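Local coordinates for digeranylgeranylglycerophospholipid reductase (Sulfolobus acidocaldarius, PDB 4OPC), which reduces the double bonds of geranylgeranyl chains in archaeal membrane lipid precursors, using FAD, to give saturated phytanyl lipids, at residues 183-188 against 231-236; 45-50 against 266-271. All coordinates share one frame; numbering follows the deposited sequence. Where two conformers were deposited one is given.

Overall arrangement
From the N terminus the chain first lays down 45-50, a flavin-binding loop between strands 32-35 and 51-53, and only much later strand 261-271, whose residues 266-271 meet that loop. Contact 2 thus closes a loop of 215 intervening residues. Nested inside it, contact 1 closes a shorter loop of 42 residues, pairing 183-188 with 231-236. The two contacts lie about 10 Å apart, centre to centre, and share one mixed sheet: strand 183-193 runs between strands 226-234 and 261-271. Asp184 and Ala186 continue the pairing to Val270 and Ala268. Together the two contacts tie the inner strands of this sheet, which border the lipid and the flavin, to the flavin-binding loop beside edge strand 261-271.

Contact 1 of 2, residues 183-188 against 231-236; sequences ADVAYR and LGIQGG. With PGT ((1S)-2-{[{[(2R)-2,3-dihydroxypropyl]oxy}(hydroxy)phosphoryl]oxy}-1-[(palmitoyloxy)methyl]ethyl stearate), chain C.
This antiparallel strand pair, 183-188 with 231-234, belongs to the large mixed sheet, in the part that falls within the geranylgeranyl reductase catalytic family, and its two faces have different neighbours. Val185 and Ile233 form one hydrogen-bonded pair: Ile233 N gives to Val185 O over 2.9 Å, and Val185 N returns a bond to Ile233 O, also 2.9 Å long. Tyr187 and Leu231 form the next, with bonds in both directions. Where the strand gives way to loop, Gly235 N still reaches Ala183 O at 2.9 Å in a nearly straight bond (167° at the hydrogen). Between the hydrogen-bonded pairs, Gly232 CA brings a C-H toward Val185 O at 3.2 Å.

Val185 and Ile233 point the same way, side by side. In each, CG1 sits between the backbone N and the carbonyl carbon (chi1 54° and 66°), which brings Val185 CG1 to 3.4 Å from Ile233 CG1, tight for two carbons. Leu231 projects from the same face, and helix 242-253 packs there: Ile242 meets Val185 and Leu231, while His243 and Tyr246 make edge-to-face contacts with the ring of Tyr187, whose hydroxyl is hydrogen-bonded to Glu189.

Ala186 and Gly232 belong to the other face. Gly232 CA lies 4.0 Å from PGT C42, and a methyl group on it would run into that acyl chain; Ala186 touches the flavin. A sheet with a helix on one face and substrate-pocket lipid and flavin on the other is consistent with the substrate-binding layer of flavoproteins related to p-hydroxybenzoate hydroxylase.

Contact 2 of 2, residues 45-50 against 266-271; sequences DKPCGD and GGALVP. With FDA (dihydroflavine-adenine dinucleotide), chain B.
Lys46 leaves its backbone with CG anti to N (chi1 179°), which sets CG beside the methyl of Ala268, and then bends twice, at chi3 (69°) and chi4 (74°), to bring NZ back over its own loop. Three hydrogen bonds grip the ammonium group there. Lys46 NZ gives one to Pro47 O at 2.9 Å. Another runs from Lys46 NZ to the ribityl hydroxyl oxygen O2' of the reduced flavin FDA, at 2.7 Å. The third goes to a water, which donates onward to Leu269 O, so one bound water links the ammonium group to the strand backbone. A methionine in its place would probably leave Pro47 O and flavin O2' without this donor and break the water link to Leu269.

Direct contact between the segments is small and of van der Waals kind, the Pro47 ring lying on the backbone of Gly266 and Gly267, with Pro47 CB 3.5 Å from Gly266 O and Pro47 CG 3.5 Å from Gly267 N. A CB on Gly266 would press on Pro47 CG and, at the backbone angles of Gly266, also on the preceding carbonyl oxygen, so glycine suits the position. Ala268 CB lies 3.8 Å from the flavin methyl C8M, and Pro47 O approaches ring atom C8. Further along the loop, Cys48 SG accepts a bond from Asp50 N, while Gly49 N comes to 3.0 Å from flavin N5.

In the fold, the loop lies beside edge strand 261-271, which pairs with strand 183-193: Gly266 and Ala268 bond to Arg188 and Ala186, the Arg188 side chain touches Pro47, and Asp50 packs on helix 99-112.

Contact 1 of 2, residues 183-188 against 231-236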
ATOM      1  N   ALA A 183      -0.121   9.047   6.603  1.00 10.92           N
ATOM      2  CA  ALA A 183       0.571   8.816   5.343  1.00 11.42           C
ATOM      3  C   ALA A 183       1.996   9.306   5.478  1.00 12.13           C
ATOM      4  O   ALA A 183       2.314  10.077   6.393  1.00 12.58           O
ATOM      5  CB  ALA A 183      -0.134   9.549   4.188  1.00 14.92           C
ATOM      6  N   ASP A 184       2.853   8.808   4.602  1.00 11.87           N
ATOM      7  CA  ASP A 184       4.199   9.328   4.466  0.51 14.55           C
ATOM      8  C   ASP A 184       4.343   9.990   3.095  1.00 13.64           C
ATOM      9  O   ASP A 184       3.642   9.650   2.149  1.00 15.91           O
ATOM     10  CB  ASP A 184       5.245   8.207   4.638  0.51 12.99           C
ATOM     11  CG  ASP A 184       5.528   7.873   6.106  0.51 19.48           C
ATOM     12  OD1 ASP A 184       4.609   8.013   6.939  0.51 16.30           O
ATOM     13  OD2 ASP A 184       6.673   7.457   6.434  0.51 15.27           O
ATOM     14  N   VAL A 185       5.264  10.931   2.995  1.00 12.91           N
ATOM     15  CA  VAL A 185       5.699  11.388   1.693  1.00 13.81           C
ATOM     16  C   VAL A 185       6.992  10.614   1.470  1.00 12.67           C
ATOM     17  O   VAL A 185       7.794  10.424   2.399  1.00 13.67           O
ATOM     18  CB  VAL A 185       5.903  12.916   1.631  1.00 17.10           C
ATOM     19  CG1 VAL A 185       6.833  13.386   2.700  1.00 21.50           C
ATOM     20  CG2 VAL A 185       6.432  13.338   0.259  1.00 18.06           C
ATOM     21  N   ALA A 186       7.184  10.116   0.261  1.00 11.88           N
ATOM     22  CA  ALA A 186       8.360   9.321  -0.043  1.00 13.20           C
ATOM     23  C   ALA A 186       8.937   9.760  -1.388  1.00 12.94           C
ATOM     24  O   ALA A 186       8.212  10.226  -2.270  1.00 14.75           O
ATOM     25  CB  ALA A 186       8.024   7.841  -0.036  1.00 14.67           C
ATOM     26  N   TYR A 187      10.250   9.640  -1.533  1.00 12.37           N
ATOM     27  CA  TYR A 187      10.961  10.133  -2.698  1.00 12.18           C
ATOM     28  C   TYR A 187      12.079   9.170  -3.010  1.00 13.89           C
ATOM     29  O   TYR A 187      12.718   8.652  -2.078  1.00 13.75           O
ATOM     30  CB  TYR A 187      11.563  11.508  -2.384  1.00 14.39           C
ATOM     31  CG  TYR A 187      12.460  12.027  -3.479  1.00 15.09           C
ATOM     32  CD1 TYR A 187      11.930  12.648  -4.600  1.00 15.03           C
ATOM     33  CD2 TYR A 187      13.842  11.882  -3.402  1.00 17.18           C
ATOM     34  CE1 TYR A 187      12.742  13.103  -5.603  1.00 17.25           C
ATOM     35  CE2 TYR A 187      14.660  12.335  -4.412  1.00 17.03           C
ATOM     36  CZ  TYR A 187      14.108  12.950  -5.507  1.00 16.54           C
ATOM     37  OH  TYR A 187      14.890  13.422  -6.546  1.00 20.09           O
ATOM     38  N   ARG A 188      12.336   8.920  -4.287  1.00 13.91           N
ATOM     39  CA  ARG A 188      13.428   8.034  -4.657  1.00 14.32           C
ATOM     40  C   ARG A 188      14.082   8.428  -5.970  1.00 14.97           C
ATOM     41  O   ARG A 188      13.471   9.089  -6.824  1.00 15.60           O
ATOM     42  CB  ARG A 188      12.943   6.579  -4.754  1.00 16.04           C
ATOM     43  CG  ARG A 188      11.956   6.276  -5.902  1.00 16.02           C
ATOM     44  CD  ARG A 188      12.688   5.932  -7.220  1.00 16.72           C
ATOM     45  NE  ARG A 188      11.800   5.533  -8.307  1.00 18.05           N
ATOM     46  CZ  ARG A 188      11.127   6.383  -9.074  1.00 17.44           C
ATOM     47  NH1 ARG A 188      11.217   7.686  -8.858  1.00 17.54           N
ATOM     48  NH2 ARG A 188      10.358   5.932 -10.064  1.00 18.04           N
ATOM     49  N   LEU A 231      13.722   7.589   0.531  1.00 12.26           N
ATOM     50  CA  LEU A 231      13.272   7.671   1.912  1.00 10.87           C
ATOM     51  C   LEU A 231      11.806   8.033   1.985  1.00 11.39           C
ATOM     52  O   LEU A 231      11.232   8.575   1.038  1.00 11.94           O
ATOM     53  CB  LEU A 231      14.097   8.687   2.729  1.00 13.23           C
ATOM     54  CG  LEU A 231      13.710  10.156   2.564  1.00 12.65           C
ATOM     55  CD1 LEU A 231      14.242  10.977   3.743  1.00 15.87           C
ATOM     56  CD2 LEU A 231      14.225  10.728   1.245  1.00 15.05           C
ATOM     57  N   GLY A 232      11.209   7.734   3.128  1.00 11.94           N
ATOM     58  CA  GLY A 232       9.859   8.154   3.443  1.00 10.91           C
ATOM     59  C   GLY A 232       9.889   8.861   4.784  1.00 11.57           C
ATOM     60  O   GLY A 232      10.659   8.476   5.682  1.00 13.67           O
ATOM     61  N   ILE A 233       9.083   9.908   4.923  1.00 12.53           N
ATOM     62  CA  ILE A 233       8.936  10.593   6.209  1.00 13.27           C
ATOM     63  C   ILE A 233       7.455  10.783   6.494  1.00 14.40           C
ATOM     64  O   ILE A 233       6.653  10.910   5.568  1.00 14.46           O
ATOM     65  CB  ILE A 233       9.679  11.944   6.250  1.00 16.25           C
ATOM     66  CG1 ILE A 233       9.059  12.931   5.279  1.00 15.37           C
ATOM     67  CG2 ILE A 233      11.164  11.766   5.938  1.00 17.07           C
ATOM     68  CD1 ILE A 233       9.727  14.286   5.302  1.00 17.97           C
ATOM     69  N   GLN A 234       7.091  10.789   7.770  1.00 12.08           N
ATOM     70  CA  GLN A 234       5.692  10.924   8.163  1.00 11.46           C
ATOM     71  C   GLN A 234       5.133  12.304   7.834  1.00 12.54           C
ATOM     72  O   GLN A 234       5.765  13.327   8.094  1.00 13.30           O
ATOM     73  CB  GLN A 234       5.534  10.623   9.654  1.00 13.11           C
ATOM     74  CG  GLN A 234       4.091  10.712  10.128  1.00 12.64           C
ATOM     75  CD  GLN A 234       3.935  10.273  11.555  1.00 12.21           C
ATOM     76  OE1 GLN A 234       4.875  10.358  12.352  1.00 14.95           O
ATOM     77  NE2 GLN A 234       2.743   9.826  11.907  1.00 13.12           N
ATOM     78  N   GLY A 235       3.934  12.330   7.254  1.00 13.04           N
ATOM     79  CA  GLY A 235       3.248  13.586   7.017  1.00 12.62           C
ATOM     80  C   GLY A 235       2.590  14.182   8.258  1.00 14.26           C
ATOM     81  O   GLY A 235       2.521  13.544   9.313  1.00 13.51           O
ATOM     82  N   GLY A 236       2.104  15.415   8.147  1.00 15.76           N
ATOM     83  CA  GLY A 236       1.362  16.031   9.230  1.00 15.01           C
ATOM     84  C   GLY A 236       2.184  16.421  10.443  1.00 15.59           C
ATOM     85  O   GLY A 236       1.614  16.710  11.489  1.00 19.12           O
TER
HETATM   86  C48 PGT C 502       7.314   3.426   9.813  1.00 35.70           C
HETATM   87  C47 PGT C 502       5.978   3.524   9.105  1.00 36.57           C
HETATM   88  C46 PGT C 502       6.172   4.180   7.754  1.00 40.41           C
HETATM   89  C45 PGT C 502       7.204   3.403   6.961  1.00 37.95           C
HETATM   90  C44 PGT C 502       6.984   3.590   5.474  1.00 33.93           C
HETATM   91  C43 PGT C 502       8.044   4.516   4.906  1.00 29.17           C
HETATM   92  C42 PGT C 502       7.696   4.814   3.464  1.00 37.45           C
HETATM   93  C41 PGT C 502       7.849   3.535   2.681  1.00 37.56           C
HETATM   94  C40 PGT C 502       8.176   3.838   1.239  1.00 26.52           C
HETATM   95  C39 PGT C 502       8.985   2.674   0.712  1.00 21.55           C
HETATM   96  C38 PGT C 502       8.203   1.398   0.885  1.00 21.64           C
HETATM   97  C37 PGT C 502       9.090   0.232   0.517  1.00 20.53           C
HETATM   98  C36 PGT C 502       8.263  -1.028   0.591  1.00 23.04           C
HETATM   99  C35 PGT C 502       9.150  -2.251   0.565  1.00 24.29           C
HETATM  100  C34 PGT C 502       8.274  -3.489   0.582  1.00 27.05           C
HETATM  101  C33 PGT C 502       9.077  -4.735   0.886  1.00 40.05           C
HETATM  102  C32 PGT C 502       8.561  -5.921   0.093  1.00 44.73           C
HETATM  103  C31 PGT C 502       7.328  -6.551   0.722  1.00 74.75           C
HETATM  104  O31 PGT C 502       6.339  -6.688   0.027  1.00 62.53           O
HETATM  105  O2  PGT C 502       7.300  -6.966   2.077  1.00 90.64           O
HETATM  106  C2  PGT C 502       7.463  -8.349   2.329  1.00 59.88           C
HETATM  107  C1  PGT C 502       6.189  -9.147   2.145  1.00 38.86           C
HETATM  108  O3P PGT C 502       5.125  -8.512   1.464  1.00 47.77           O
HETATM  109  P   PGT C 502       3.774  -8.260   2.256  1.00 35.23           P
HETATM  110  O1P PGT C 502       4.210  -7.805   3.631  1.00 34.25           O
HETATM  111  O2P PGT C 502       2.917  -7.194   1.590  1.00 27.37           O
HETATM  112  O4P PGT C 502       2.889  -9.575   2.406  1.00 87.28           O
HETATM  113  C4  PGT C 502       3.395 -10.872   2.162  1.00 59.92           C
HETATM  114  C5  PGT C 502       2.373 -11.930   2.508  1.00 73.23           C
HETATM  115  O5  PGT C 502       2.101 -12.711   1.367  1.00 70.98           O
HETATM  116  C6  PGT C 502       1.105 -11.269   2.995  1.00 54.01           C
HETATM  117  O6  PGT C 502       0.076 -11.379   2.039  1.00 42.32           O
HETATM  118  C3  PGT C 502       7.852  -8.614   3.773  1.00 60.42           C
HETATM  119  O3  PGT C 502       9.119  -8.105   4.116  1.00 58.66           O
HETATM  120  C11 PGT C 502       9.180  -7.669   5.453  1.00 52.27           C
HETATM  121  O11 PGT C 502       8.702  -8.354   6.335  1.00 49.31           O
HETATM  122  C12 PGT C 502       9.831  -6.343   5.791  1.00 47.25           C
HETATM  123  C13 PGT C 502      10.205  -6.290   7.256  1.00 38.70           C
HETATM  124  C14 PGT C 502      10.829  -4.943   7.557  1.00 51.67           C
HETATM  125  C15 PGT C 502       9.798  -4.009   8.153  1.00 52.48           C
HETATM  126  C16 PGT C 502      10.452  -2.712   8.583  1.00 39.09           C
HETATM  127  C17 PGT C 502      10.049  -2.412  10.010  1.00 37.16           C
HETATM  128  C18 PGT C 502      10.914  -1.311  10.586  1.00 49.04           C
HETATM  129  C19 PGT C 502      10.710  -1.235  12.086  1.00 69.04           C
HETATM  130  C20 PGT C 502      11.337  -2.431  12.776  1.00 63.92           C
HETATM  131  C21 PGT C 502      12.362  -1.957  13.787  1.00 44.21           C
HETATM  132  C22 PGT C 502      12.423  -2.904  14.966  1.00 44.62           C
HETATM  133  C23 PGT C 502      12.938  -2.147  16.171  1.00 37.91           C
HETATM  134  C24 PGT C 502      12.754  -2.972  17.426  1.00 47.78           C
HETATM  135  C25 PGT C 502      12.002  -2.165  18.462  1.00 44.25           C
HETATM  136  C26 PGT C 502      10.794  -2.946  18.937  1.00 36.43           C

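Contact 2 of 2, residues 45-50 against 266-271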
ATOM      1  N   ASP A  45       4.041   4.277 -13.755  1.00 15.10           N
ATOM      2  CA  ASP A  45       5.315   4.938 -13.431  1.00 14.86           C
ATOM      3  C   ASP A  45       5.312   5.832 -12.185  1.00 14.14           C
ATOM      4  O   ASP A  45       6.217   6.646 -12.008  1.00 17.41           O
ATOM      5  CB  ASP A  45       5.900   5.679 -14.650  1.00 16.90           C
ATOM      6  CG  ASP A  45       5.253   7.044 -14.907  1.00 19.28           C
ATOM      7  OD1 ASP A  45       4.235   7.392 -14.275  1.00 18.88           O
ATOM      8  OD2 ASP A  45       5.768   7.775 -15.791  1.00 21.91           O
ATOM      9  N   LYS A  46       4.303   5.708 -11.336  1.00 13.90           N
ATOM     10  CA  LYS A  46       4.355   6.430 -10.070  1.00 12.52           C
ATOM     11  C   LYS A  46       5.648   6.056  -9.334  1.00 14.71           C
ATOM     12  O   LYS A  46       6.036   4.886  -9.328  1.00 14.60           O
ATOM     13  CB  LYS A  46       3.156   6.062  -9.201  1.00 14.14           C
ATOM     14  CG  LYS A  46       3.167   6.769  -7.849  1.00 12.44           C
ATOM     15  CD  LYS A  46       2.081   6.237  -6.909  1.00 13.58           C
ATOM     16  CE  LYS A  46       2.367   4.824  -6.462  1.00 13.05           C
ATOM     17  NZ  LYS A  46       3.485   4.776  -5.450  1.00 12.88           N
ATOM     18  N   PRO A  47       6.326   7.043  -8.718  1.00 14.07           N
ATOM     19  CA  PRO A  47       7.497   6.712  -7.890  1.00 14.16           C
ATOM     20  C   PRO A  47       7.226   5.552  -6.924  1.00 12.12           C
ATOM     21  O   PRO A  47       6.180   5.498  -6.271  1.00 12.57           O
ATOM     22  CB  PRO A  47       7.734   8.006  -7.115  1.00 13.60           C
ATOM     23  CG  PRO A  47       7.321   9.072  -8.112  1.00 13.74           C
ATOM     24  CD  PRO A  47       6.088   8.495  -8.763  1.00 14.56           C
ATOM     25  N   CYS A  48       8.191   4.637  -6.840  1.00 12.20           N
ATOM     26  CA  CYS A  48       8.067   3.445  -6.018  1.00 12.68           C
ATOM     27  C   CYS A  48       9.467   2.873  -5.838  1.00 11.66           C
ATOM     28  O   CYS A  48      10.351   3.122  -6.661  1.00 13.03           O
ATOM     29  CB  CYS A  48       7.162   2.410  -6.711  1.00 13.29           C
ATOM     30  SG  CYS A  48       6.748   0.975  -5.681  1.00 12.83           S
ATOM     31  N   GLY A  49       9.661   2.114  -4.761  1.00 11.51           N
ATOM     32  CA  GLY A  49      10.874   1.334  -4.586  1.00 12.87           C
ATOM     33  C   GLY A  49      10.923   0.107  -5.484  1.00 14.83           C
ATOM     34  O   GLY A  49      11.996  -0.461  -5.687  1.00 15.12           O
ATOM     35  N   ASP A  50       9.757  -0.299  -5.993  1.00 13.15           N
ATOM     36  CA  ASP A  50       9.623  -1.368  -6.995  1.00 15.57           C
ATOM     37  C   ASP A  50       9.857  -2.777  -6.459  1.00 15.16           C
ATOM     38  O   ASP A  50      10.056  -3.718  -7.237  1.00 16.36           O
ATOM     39  CB  ASP A  50      10.526  -1.135  -8.217  1.00 17.57           C
ATOM     40  CG  ASP A  50      10.193   0.134  -8.982  1.00 15.20           C
ATOM     41  OD1 ASP A  50       9.048   0.622  -8.944  1.00 17.13           O
ATOM     42  OD2 ASP A  50      11.116   0.643  -9.654  1.00 20.94           O
ATOM     43  N   GLY A 266      11.767  11.039  -8.410  1.00 16.79           N
ATOM     44  CA  GLY A 266      10.434  11.512  -8.107  1.00 16.18           C
ATOM     45  C   GLY A 266       9.897  10.999  -6.798  1.00 14.40           C
ATOM     46  O   GLY A 266      10.406  10.033  -6.240  1.00 14.53           O
ATOM     47  N   GLY A 267       8.833  11.640  -6.332  1.00 15.29           N
ATOM     48  CA  GLY A 267       8.199  11.293  -5.082  1.00 15.31           C
ATOM     49  C   GLY A 267       6.686  11.301  -5.189  1.00 13.08           C
ATOM     50  O   GLY A 267       6.115  11.766  -6.171  1.00 15.20           O
ATOM     51  N   ALA A 268       6.047  10.806  -4.134  1.00 13.21           N
ATOM     52  CA  ALA A 268       4.597  10.737  -4.046  1.00 12.08           C
ATOM     53  C   ALA A 268       4.201  10.403  -2.613  1.00 11.71           C
ATOM     54  O   ALA A 268       5.041  10.042  -1.780  1.00 12.87           O
ATOM     55  CB  ALA A 268       4.046   9.675  -5.016  1.00 13.71           C
ATOM     56  N   LEU A 269       2.916  10.518  -2.323  1.00 12.69           N
ATOM     57  CA  LEU A 269       2.415  10.149  -1.012  1.00 14.12           C
ATOM     58  C   LEU A 269       2.049   8.668  -0.940  1.00 12.46           C
ATOM     59  O   LEU A 269       1.669   8.065  -1.953  1.00 13.18           O
ATOM     60  CB  LEU A 269       1.217  11.030  -0.656  1.00 16.46           C
ATOM     61  CG  LEU A 269       1.621  12.428  -0.165  1.00 25.86           C
ATOM     62  CD1 LEU A 269       0.761  13.505  -0.790  1.00 39.08           C
ATOM     63  CD2 LEU A 269       1.567  12.500   1.362  1.00 27.97           C
ATOM     64  N   VAL A 270       2.173   8.092   0.249  1.00 11.96           N
ATOM     65  CA  VAL A 270       1.774   6.712   0.468  0.87 14.02           C
ATOM     66  C   VAL A 270       0.999   6.593   1.791  1.00 12.25           C
ATOM     67  O   VAL A 270       1.476   6.983   2.848  1.00 12.67           O
ATOM     68  CB  VAL A 270       2.986   5.738   0.342  0.87 17.35           C
ATOM     69  CG1 VAL A 270       4.071   6.090   1.328  0.87 18.95           C
ATOM     70  CG2 VAL A 270       2.561   4.277   0.503  0.87 16.44           C
ATOM     71  N   PRO A 271      -0.227   6.071   1.722  1.00 10.22           N
ATOM     72  CA  PRO A 271      -0.973   5.894   2.978  1.00 12.24           C
ATOM     73  C   PRO A 271      -0.335   4.835   3.872  1.00 11.81           C
ATOM     74  O   PRO A 271       0.292   3.903   3.377  1.00 13.59           O
ATOM     75  CB  PRO A 271      -2.361   5.450   2.511  1.00 14.17           C
ATOM     76  CG  PRO A 271      -2.120   4.814   1.158  1.00 16.45           C
ATOM     77  CD  PRO A 271      -0.937   5.530   0.549  1.00 12.81           C
TER
HETATM   78  PA  FDA B 501      -1.235   4.160  -8.496  1.00 11.70           P
HETATM   79  O1A FDA B 501      -1.052   5.531  -7.974  1.00 12.00           O
HETATM   80  O2A FDA B 501       0.016   3.381  -8.885  1.00 12.71           O
HETATM   81  O5B FDA B 501      -2.175   4.214  -9.769  1.00 11.03           O
HETATM   82  C5B FDA B 501      -3.322   5.087  -9.797  1.00 11.04           C
HETATM   83  C4B FDA B 501      -3.641   5.360 -11.243  1.00 11.70           C
HETATM   84  O4B FDA B 501      -4.895   6.069 -11.330  1.00 11.74           O
HETATM   85  C3B FDA B 501      -2.606   6.210 -11.986  1.00 12.68           C
HETATM   86  O3B FDA B 501      -2.074   5.506 -13.107  1.00 12.98           O
HETATM   87  C2B FDA B 501      -3.371   7.499 -12.342  1.00 12.65           C
HETATM   88  O2B FDA B 501      -2.968   8.049 -13.586  1.00 13.64           O
HETATM   89  C1B FDA B 501      -4.809   7.003 -12.387  1.00 11.82           C
HETATM   90  N9A FDA B 501      -5.858   7.985 -12.142  1.00 11.73           N
HETATM   91  C8A FDA B 501      -6.031   8.752 -11.016  1.00 11.96           C
HETATM   92  N7A FDA B 501      -7.116   9.492 -11.037  1.00 11.86           N
HETATM   93  C5A FDA B 501      -7.701   9.182 -12.256  1.00 11.31           C
HETATM   94  C6A FDA B 501      -8.906   9.592 -12.859  1.00 11.73           C
HETATM   95  N6A FDA B 501      -9.793  10.397 -12.273  1.00 13.27           N
HETATM   96  N1A FDA B 501      -9.219   9.053 -14.054  1.00 11.89           N
HETATM   97  C2A FDA B 501      -8.353   8.212 -14.629  1.00 12.57           C
HETATM   98  N3A FDA B 501      -7.211   7.723 -14.142  1.00 12.19           N
HETATM   99  C4A FDA B 501      -6.956   8.230 -12.930  1.00 11.53           C
HETATM  100  N1  FDA B 501       5.064  -0.535  -2.574  1.00 10.95           N
HETATM  101  C2  FDA B 501       5.668  -1.757  -2.731  1.00 11.33           C
HETATM  102  O2  FDA B 501       5.010  -2.792  -2.790  1.00 11.95           O
HETATM  103  N3  FDA B 501       7.032  -1.769  -2.852  1.00 11.51           N
HETATM  104  C4  FDA B 501       7.891  -0.697  -2.722  1.00 11.85           C
HETATM  105  O4  FDA B 501       9.082  -0.834  -2.990  1.00 12.91           O
HETATM  106  C4X FDA B 501       7.223   0.527  -2.498  1.00 11.30           C
HETATM  107  N5  FDA B 501       7.962   1.668  -2.388  1.00 11.23           N
HETATM  108  C5X FDA B 501       7.355   2.901  -2.504  1.00 10.87           C
HETATM  109  C6  FDA B 501       8.116   4.050  -2.673  1.00 11.82           C
HETATM  110  C7  FDA B 501       7.529   5.288  -2.883  1.00 11.46           C
HETATM  111  C7M FDA B 501       8.402   6.477  -3.190  1.00 12.64           C
HETATM  112  C8  FDA B 501       6.130   5.396  -2.879  1.00 11.22           C
HETATM  113  C8M FDA B 501       5.461   6.719  -3.175  1.00 13.20           C
HETATM  114  C9  FDA B 501       5.358   4.247  -2.689  1.00 10.98           C
HETATM  115  C9A FDA B 501       5.952   3.002  -2.524  1.00 10.94           C
HETATM  116  N10 FDA B 501       5.203   1.813  -2.372  1.00 10.59           N
HETATM  117  C10 FDA B 501       5.836   0.594  -2.481  1.00 11.36           C
HETATM  118  C1' FDA B 501       3.720   1.822  -2.423  1.00 10.80           C
HETATM  119  C2' FDA B 501       3.221   1.449  -3.832  1.00 11.01           C
HETATM  120  O2' FDA B 501       3.959   2.157  -4.832  1.00 11.03           O
HETATM  121  C3' FDA B 501       1.738   1.798  -3.983  1.00 11.05           C
HETATM  122  O3' FDA B 501       1.046   1.301  -2.845  1.00 10.86           O
HETATM  123  C4' FDA B 501       1.045   1.197  -5.214  1.00 11.09           C
HETATM  124  O4' FDA B 501       1.803   1.415  -6.403  1.00 11.32           O
HETATM  125  C5' FDA B 501      -0.352   1.749  -5.380  1.00 10.85           C
HETATM  126  O5' FDA B 501      -0.937   1.248  -6.599  1.00 10.69           O
HETATM  127  P   FDA B 501      -2.340   1.815  -7.090  1.00 10.86           P
HETATM  128  O1P FDA B 501      -2.667   1.098  -8.334  1.00 10.79           O
HETATM  129  O2P FDA B 501      -3.369   1.808  -5.969  1.00 10.79           O
HETATM  130  O3P FDA B 501      -2.078   3.368  -7.374  1.00 10.86           O
HETATM  131  O   HOH W   1       2.029   5.464  -3.095  1.00 12.03           O